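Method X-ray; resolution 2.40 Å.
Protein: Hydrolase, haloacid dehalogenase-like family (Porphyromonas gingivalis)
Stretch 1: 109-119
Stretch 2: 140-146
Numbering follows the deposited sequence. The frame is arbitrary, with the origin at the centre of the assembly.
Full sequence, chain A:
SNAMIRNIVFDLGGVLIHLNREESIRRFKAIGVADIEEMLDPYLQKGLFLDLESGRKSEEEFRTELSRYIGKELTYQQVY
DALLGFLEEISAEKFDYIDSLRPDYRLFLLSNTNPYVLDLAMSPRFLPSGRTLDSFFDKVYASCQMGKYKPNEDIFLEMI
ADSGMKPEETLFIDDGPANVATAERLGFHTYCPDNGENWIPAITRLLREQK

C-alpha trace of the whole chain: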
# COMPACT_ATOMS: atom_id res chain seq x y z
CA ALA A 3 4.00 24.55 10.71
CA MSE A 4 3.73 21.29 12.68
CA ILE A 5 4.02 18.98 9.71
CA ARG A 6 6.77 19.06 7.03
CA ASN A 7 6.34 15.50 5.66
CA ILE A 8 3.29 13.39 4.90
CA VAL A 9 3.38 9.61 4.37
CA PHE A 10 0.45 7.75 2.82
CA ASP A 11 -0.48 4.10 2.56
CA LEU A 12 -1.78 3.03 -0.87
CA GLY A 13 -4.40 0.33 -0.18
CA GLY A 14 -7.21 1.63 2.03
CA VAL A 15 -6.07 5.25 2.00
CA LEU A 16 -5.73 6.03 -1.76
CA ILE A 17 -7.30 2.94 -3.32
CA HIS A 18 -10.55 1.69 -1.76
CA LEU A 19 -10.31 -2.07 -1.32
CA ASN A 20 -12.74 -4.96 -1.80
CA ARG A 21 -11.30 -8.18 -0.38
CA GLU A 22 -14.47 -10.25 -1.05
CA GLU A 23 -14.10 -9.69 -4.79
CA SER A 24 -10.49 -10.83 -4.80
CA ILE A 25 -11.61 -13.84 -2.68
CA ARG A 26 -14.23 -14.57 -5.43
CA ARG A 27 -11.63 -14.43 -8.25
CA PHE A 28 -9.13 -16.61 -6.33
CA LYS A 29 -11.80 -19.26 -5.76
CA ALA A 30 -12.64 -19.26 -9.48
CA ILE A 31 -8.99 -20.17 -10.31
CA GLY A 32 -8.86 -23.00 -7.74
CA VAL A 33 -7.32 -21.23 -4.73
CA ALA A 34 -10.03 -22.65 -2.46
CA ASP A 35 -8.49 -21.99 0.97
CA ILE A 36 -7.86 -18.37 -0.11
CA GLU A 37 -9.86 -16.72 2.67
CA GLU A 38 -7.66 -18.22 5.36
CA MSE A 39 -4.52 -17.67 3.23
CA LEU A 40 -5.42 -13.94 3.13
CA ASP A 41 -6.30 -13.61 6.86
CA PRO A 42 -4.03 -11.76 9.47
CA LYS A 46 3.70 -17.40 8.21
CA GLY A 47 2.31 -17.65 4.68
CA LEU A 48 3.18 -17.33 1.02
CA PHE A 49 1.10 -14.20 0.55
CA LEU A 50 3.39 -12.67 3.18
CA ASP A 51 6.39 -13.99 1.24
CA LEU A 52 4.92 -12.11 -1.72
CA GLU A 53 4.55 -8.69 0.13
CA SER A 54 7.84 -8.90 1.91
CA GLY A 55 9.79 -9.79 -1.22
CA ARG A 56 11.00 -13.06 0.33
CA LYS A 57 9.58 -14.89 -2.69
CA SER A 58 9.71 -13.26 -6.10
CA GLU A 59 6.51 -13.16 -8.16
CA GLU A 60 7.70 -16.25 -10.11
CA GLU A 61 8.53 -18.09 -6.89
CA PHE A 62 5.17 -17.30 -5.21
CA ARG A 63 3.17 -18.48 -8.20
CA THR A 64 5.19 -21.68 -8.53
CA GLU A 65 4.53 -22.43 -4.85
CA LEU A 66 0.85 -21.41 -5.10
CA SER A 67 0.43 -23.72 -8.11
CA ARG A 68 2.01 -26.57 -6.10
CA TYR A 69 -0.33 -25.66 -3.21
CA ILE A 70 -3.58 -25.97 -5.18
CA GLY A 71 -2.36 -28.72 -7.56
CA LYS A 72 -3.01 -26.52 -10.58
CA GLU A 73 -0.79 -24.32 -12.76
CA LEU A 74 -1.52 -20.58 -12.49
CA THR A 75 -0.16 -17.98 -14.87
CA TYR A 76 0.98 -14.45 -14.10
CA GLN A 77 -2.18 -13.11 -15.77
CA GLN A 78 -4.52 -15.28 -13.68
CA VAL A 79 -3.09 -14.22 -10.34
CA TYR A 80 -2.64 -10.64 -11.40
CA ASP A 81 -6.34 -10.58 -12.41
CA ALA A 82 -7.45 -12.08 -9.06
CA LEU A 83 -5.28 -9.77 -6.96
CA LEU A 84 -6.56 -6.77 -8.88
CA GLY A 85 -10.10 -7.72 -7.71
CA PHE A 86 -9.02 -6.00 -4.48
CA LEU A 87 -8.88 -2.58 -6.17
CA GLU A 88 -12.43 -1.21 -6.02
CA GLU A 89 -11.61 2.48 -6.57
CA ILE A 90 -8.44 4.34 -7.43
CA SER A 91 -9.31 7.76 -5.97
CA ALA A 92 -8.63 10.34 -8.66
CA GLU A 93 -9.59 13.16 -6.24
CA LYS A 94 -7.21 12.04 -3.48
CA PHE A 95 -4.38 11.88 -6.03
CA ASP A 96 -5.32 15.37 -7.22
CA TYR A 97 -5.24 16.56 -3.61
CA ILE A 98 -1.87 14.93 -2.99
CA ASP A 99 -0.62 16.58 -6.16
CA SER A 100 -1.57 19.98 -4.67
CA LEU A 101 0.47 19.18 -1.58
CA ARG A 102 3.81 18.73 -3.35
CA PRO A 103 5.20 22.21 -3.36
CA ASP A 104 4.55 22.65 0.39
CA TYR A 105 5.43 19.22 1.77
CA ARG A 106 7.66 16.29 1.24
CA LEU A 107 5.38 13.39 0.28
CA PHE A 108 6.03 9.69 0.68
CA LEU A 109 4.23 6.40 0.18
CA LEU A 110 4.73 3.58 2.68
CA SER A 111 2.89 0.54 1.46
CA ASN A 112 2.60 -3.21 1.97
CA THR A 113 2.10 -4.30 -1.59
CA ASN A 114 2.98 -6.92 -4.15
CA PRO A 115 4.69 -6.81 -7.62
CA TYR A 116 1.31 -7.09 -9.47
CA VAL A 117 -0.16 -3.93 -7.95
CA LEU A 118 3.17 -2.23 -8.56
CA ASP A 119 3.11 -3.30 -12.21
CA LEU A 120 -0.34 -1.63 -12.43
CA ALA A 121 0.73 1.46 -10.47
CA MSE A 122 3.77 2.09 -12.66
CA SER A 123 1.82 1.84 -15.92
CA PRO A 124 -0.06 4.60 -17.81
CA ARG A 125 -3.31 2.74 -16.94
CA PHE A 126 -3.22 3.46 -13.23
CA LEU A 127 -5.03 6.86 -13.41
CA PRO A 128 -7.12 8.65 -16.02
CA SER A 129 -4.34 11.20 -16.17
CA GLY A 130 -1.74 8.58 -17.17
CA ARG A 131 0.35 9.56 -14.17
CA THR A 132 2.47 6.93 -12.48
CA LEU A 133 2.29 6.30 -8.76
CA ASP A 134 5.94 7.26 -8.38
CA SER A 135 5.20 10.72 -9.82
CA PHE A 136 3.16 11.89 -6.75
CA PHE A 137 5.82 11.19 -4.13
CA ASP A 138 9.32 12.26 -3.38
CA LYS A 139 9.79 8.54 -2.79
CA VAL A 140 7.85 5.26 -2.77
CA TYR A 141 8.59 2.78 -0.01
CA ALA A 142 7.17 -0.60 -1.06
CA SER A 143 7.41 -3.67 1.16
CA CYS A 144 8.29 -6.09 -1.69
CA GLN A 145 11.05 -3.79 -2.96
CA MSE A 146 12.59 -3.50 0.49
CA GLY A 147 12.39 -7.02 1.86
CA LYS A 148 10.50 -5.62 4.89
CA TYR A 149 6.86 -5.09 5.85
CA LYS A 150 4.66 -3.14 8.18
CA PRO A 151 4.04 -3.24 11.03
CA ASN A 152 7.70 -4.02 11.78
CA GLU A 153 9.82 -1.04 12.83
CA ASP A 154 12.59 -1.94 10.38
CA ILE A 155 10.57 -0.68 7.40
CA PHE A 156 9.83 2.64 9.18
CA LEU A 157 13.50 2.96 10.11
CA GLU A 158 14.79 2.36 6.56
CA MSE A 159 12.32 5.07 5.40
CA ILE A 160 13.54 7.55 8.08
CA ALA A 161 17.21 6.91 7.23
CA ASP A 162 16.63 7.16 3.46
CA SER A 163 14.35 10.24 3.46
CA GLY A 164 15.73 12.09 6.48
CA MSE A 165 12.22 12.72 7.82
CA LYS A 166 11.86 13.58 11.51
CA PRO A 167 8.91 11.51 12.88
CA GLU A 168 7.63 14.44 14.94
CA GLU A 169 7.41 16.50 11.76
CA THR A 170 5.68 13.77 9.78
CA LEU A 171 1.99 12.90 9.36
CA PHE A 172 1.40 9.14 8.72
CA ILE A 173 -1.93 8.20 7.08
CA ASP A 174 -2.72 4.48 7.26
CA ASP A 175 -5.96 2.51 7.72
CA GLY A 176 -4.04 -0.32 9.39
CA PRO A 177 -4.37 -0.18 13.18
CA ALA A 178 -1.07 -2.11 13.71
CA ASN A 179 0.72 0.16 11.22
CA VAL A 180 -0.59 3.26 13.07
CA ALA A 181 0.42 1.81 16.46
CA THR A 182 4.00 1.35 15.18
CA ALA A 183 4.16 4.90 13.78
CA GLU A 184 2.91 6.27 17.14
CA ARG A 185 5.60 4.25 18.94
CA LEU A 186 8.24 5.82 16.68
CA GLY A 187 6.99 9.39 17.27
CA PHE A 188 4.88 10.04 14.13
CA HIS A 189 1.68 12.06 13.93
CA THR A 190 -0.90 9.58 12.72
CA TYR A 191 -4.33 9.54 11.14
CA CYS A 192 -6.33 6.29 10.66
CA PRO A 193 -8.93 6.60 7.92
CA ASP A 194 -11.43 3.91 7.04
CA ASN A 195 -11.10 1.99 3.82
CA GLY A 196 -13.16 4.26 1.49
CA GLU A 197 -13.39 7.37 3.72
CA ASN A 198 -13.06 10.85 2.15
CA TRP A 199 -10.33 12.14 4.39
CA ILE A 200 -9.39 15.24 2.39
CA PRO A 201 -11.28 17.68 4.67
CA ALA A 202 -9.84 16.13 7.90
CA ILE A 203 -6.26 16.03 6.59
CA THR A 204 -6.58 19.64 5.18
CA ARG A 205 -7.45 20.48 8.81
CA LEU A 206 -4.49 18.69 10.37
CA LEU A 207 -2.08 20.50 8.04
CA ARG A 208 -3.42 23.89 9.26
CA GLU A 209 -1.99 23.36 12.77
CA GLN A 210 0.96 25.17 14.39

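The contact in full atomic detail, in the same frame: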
# COMPACT_ATOMS: atom_id res chain seq x y z
N LEU A 109 5.13 7.54 0.06
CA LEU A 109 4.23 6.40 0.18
C LEU A 109 4.91 5.29 0.99
O LEU A 109 6.07 4.94 0.73
CB LEU A 109 3.80 5.89 -1.20
CG LEU A 109 2.67 4.84 -1.25
CD1 LEU A 109 1.29 5.49 -1.24
CD2 LEU A 109 2.84 3.89 -2.46
N LEU A 110 4.22 4.76 1.99
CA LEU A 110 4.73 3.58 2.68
C LEU A 110 3.64 2.51 2.62
O LEU A 110 2.61 2.60 3.28
CB LEU A 110 5.19 3.86 4.12
CG LEU A 110 5.63 2.63 4.93
CD1 LEU A 110 6.86 2.03 4.28
CD2 LEU A 110 5.87 2.91 6.45
N SER A 111 3.92 1.47 1.84
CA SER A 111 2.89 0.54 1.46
C SER A 111 3.33 -0.92 1.53
O SER A 111 4.40 -1.27 1.04
CB SER A 111 2.41 0.90 0.05
OG SER A 111 1.61 -0.11 -0.47
N ASN A 112 2.50 -1.76 2.17
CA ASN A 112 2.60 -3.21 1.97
C ASN A 112 1.89 -3.56 0.68
O ASN A 112 0.68 -3.39 0.56
CB ASN A 112 2.00 -4.03 3.10
CG ASN A 112 2.87 -4.08 4.31
OD1 ASN A 112 4.01 -3.60 4.32
ND2 ASN A 112 2.35 -4.66 5.37
N THR A 113 2.65 -4.09 -0.28
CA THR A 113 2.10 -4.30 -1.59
C THR A 113 2.88 -5.40 -2.31
O THR A 113 3.91 -5.88 -1.82
CB THR A 113 2.05 -2.95 -2.39
OG1 THR A 113 1.13 -3.06 -3.48
CG2 THR A 113 3.44 -2.53 -2.91
N ASN A 114 2.39 -5.80 -3.47
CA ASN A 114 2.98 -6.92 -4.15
C ASN A 114 3.40 -6.42 -5.54
O ASN A 114 3.00 -5.34 -5.93
CB ASN A 114 1.96 -8.03 -4.21
CG ASN A 114 0.69 -7.60 -4.88
OD1 ASN A 114 0.63 -7.45 -6.11
ND2 ASN A 114 -0.34 -7.37 -4.08
N PRO A 115 4.26 -7.18 -6.26
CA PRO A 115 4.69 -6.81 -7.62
C PRO A 115 3.58 -6.55 -8.66
O PRO A 115 3.81 -5.77 -9.59
CB PRO A 115 5.51 -8.03 -8.07
CG PRO A 115 5.93 -8.65 -6.85
CD PRO A 115 4.91 -8.41 -5.79
N TYR A 116 2.43 -7.23 -8.53
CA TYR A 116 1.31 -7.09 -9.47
C TYR A 116 0.72 -5.68 -9.37
O TYR A 116 0.56 -5.01 -10.38
CB TYR A 116 0.20 -8.11 -9.20
CG TYR A 116 0.65 -9.56 -9.18
CD1 TYR A 116 0.87 -10.26 -10.37
CD2 TYR A 116 0.86 -10.23 -7.97
CE1 TYR A 116 1.28 -11.58 -10.35
CE2 TYR A 116 1.27 -11.55 -7.95
CZ TYR A 116 1.48 -12.22 -9.13
OH TYR A 116 1.88 -13.53 -9.09
N VAL A 117 0.41 -5.25 -8.15
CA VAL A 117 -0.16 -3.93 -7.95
C VAL A 117 0.84 -2.87 -8.41
O VAL A 117 0.48 -1.89 -9.04
CB VAL A 117 -0.63 -3.73 -6.48
CG1 VAL A 117 -1.07 -2.28 -6.22
CG2 VAL A 117 -1.79 -4.66 -6.19
N LEU A 118 2.11 -3.11 -8.12
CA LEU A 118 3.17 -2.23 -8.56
C LEU A 118 3.31 -2.17 -10.07
O LEU A 118 3.53 -1.08 -10.61
CB LEU A 118 4.49 -2.63 -7.91
CG LEU A 118 4.71 -2.12 -6.49
CD1 LEU A 118 6.13 -2.50 -6.04
CD2 LEU A 118 4.46 -0.60 -6.40
N ASP A 119 3.18 -3.31 -10.76
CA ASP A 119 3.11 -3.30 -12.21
C ASP A 119 1.96 -2.39 -12.69
O ASP A 119 2.13 -1.61 -13.64
CB ASP A 119 3.01 -4.73 -12.78
CG ASP A 119 4.34 -5.54 -12.66
OD1 ASP A 119 5.39 -5.00 -12.22
OD2 ASP A 119 4.35 -6.76 -13.00
N VAL A 140 8.69 6.41 -3.05
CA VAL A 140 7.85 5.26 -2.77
C VAL A 140 8.62 4.18 -2.00
O VAL A 140 9.68 3.69 -2.44
CB VAL A 140 7.23 4.71 -4.08
CG1 VAL A 140 6.48 3.41 -3.84
CG2 VAL A 140 6.29 5.77 -4.68
N TYR A 141 8.09 3.84 -0.83
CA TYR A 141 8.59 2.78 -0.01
C TYR A 141 7.62 1.60 -0.06
O TYR A 141 6.53 1.61 0.57
CB TYR A 141 8.88 3.29 1.43
CG TYR A 141 9.95 4.39 1.45
CD1 TYR A 141 11.32 4.08 1.34
CD2 TYR A 141 9.58 5.74 1.57
CE1 TYR A 141 12.28 5.09 1.34
CE2 TYR A 141 10.55 6.76 1.59
CZ TYR A 141 11.88 6.44 1.47
OH TYR A 141 12.82 7.47 1.47
N ALA A 142 8.03 0.57 -0.80
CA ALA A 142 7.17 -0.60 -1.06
C ALA A 142 7.75 -1.84 -0.44
O ALA A 142 8.87 -2.23 -0.76
CB ALA A 142 7.01 -0.81 -2.57
N SER A 143 6.98 -2.48 0.44
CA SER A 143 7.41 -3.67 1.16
C SER A 143 8.19 -4.68 0.31
O SER A 143 9.30 -5.08 0.68
CB SER A 143 6.20 -4.34 1.82
OG SER A 143 5.32 -4.87 0.86
N CYS A 144 7.65 -5.07 -0.83
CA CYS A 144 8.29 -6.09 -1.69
C CYS A 144 9.59 -5.60 -2.34
O CYS A 144 10.41 -6.42 -2.74
CB CYS A 144 7.32 -6.65 -2.75
SG CYS A 144 6.55 -5.41 -3.84
N GLN A 145 9.77 -4.29 -2.45
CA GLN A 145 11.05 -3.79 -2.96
C GLN A 145 12.12 -3.76 -1.85
O GLN A 145 13.30 -3.71 -2.13
CB GLN A 145 10.88 -2.41 -3.61
CG GLN A 145 9.91 -2.42 -4.77
CD GLN A 145 9.79 -1.09 -5.52
OE1 GLN A 145 9.56 -0.02 -4.92
NE2 GLN A 145 9.94 -1.15 -6.84
N MSE A 146 11.69 -3.78 -0.60
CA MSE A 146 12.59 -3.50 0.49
C MSE A 146 13.00 -4.75 1.26
O MSE A 146 13.97 -4.74 2.02
CB MSE A 146 11.95 -2.46 1.41
CG MSE A 146 11.71 -1.12 0.75
SE MSE A 146 10.54 0.03 1.83
CE MSE A 146 11.92 0.79 3.01

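Strands 109-111 and 140-142 run side by side in parallel, their axes 7° apart and 4.8 Å at closest approach. Leu 109 pairs with Val 140, Leu 110 with Tyr 141 and Ser 111 with Ala 142. The hydrogen bonds follow the staggered parallel pattern, in which one residue bonds to two neighbours across the gap: Tyr 141 N donates to Leu 109 O (2.8 Å), and Tyr 141 O accepts from Ser 111 N (2.9 Å). Ser 143 N then donates to Ser 111 O (2.9 Å, nearly linear), carrying the ladder one step past the strands, to the first residue of the helix 143-146. Between these bonds, the CA of Leu 110 makes a CA-H...O contact with Tyr 141 O at 3.4 Å.

Beyond the ladder a side chain takes over. Ser 143, in the p rotamer, points its CB toward the other stretch, and its OG accepts from Thr 113 N (3.0 Å). A short hydroxyl side chain suits this place, since it reaches a backbone amide in the loop after strand 109-111. That loop ends at Asn 114, whose OD1 caps the next helix by accepting from Val 117 N (3.0 Å).

Beta-branched Val 140 and aromatic Tyr 141 are at home in an extended strand, and in-register neighbours lie on the same face, so the leucines meet them with apolar surface. Leu 110 and Tyr 141 share one face, with Leu 110 CD1 lying 3.7 Å from Tyr 141 CB. On the opposite face, Leu 109 CD2 meets Val 140 CG1 at 3.9 Å. The small methyl of Ala 142 is on this face too, and Leu 118, pointing toward the other stretch from its helix, brings CD1 to 4.0 Å from Ala 142 CB and 3.7 Å from Cys 144 SG. Pro 115 adds an apolar contact at the start of that helix, its CD 3.9 Å from Cys 144 SG; proline is common in a first turn, where its lack of an N-H costs no helical hydrogen bond.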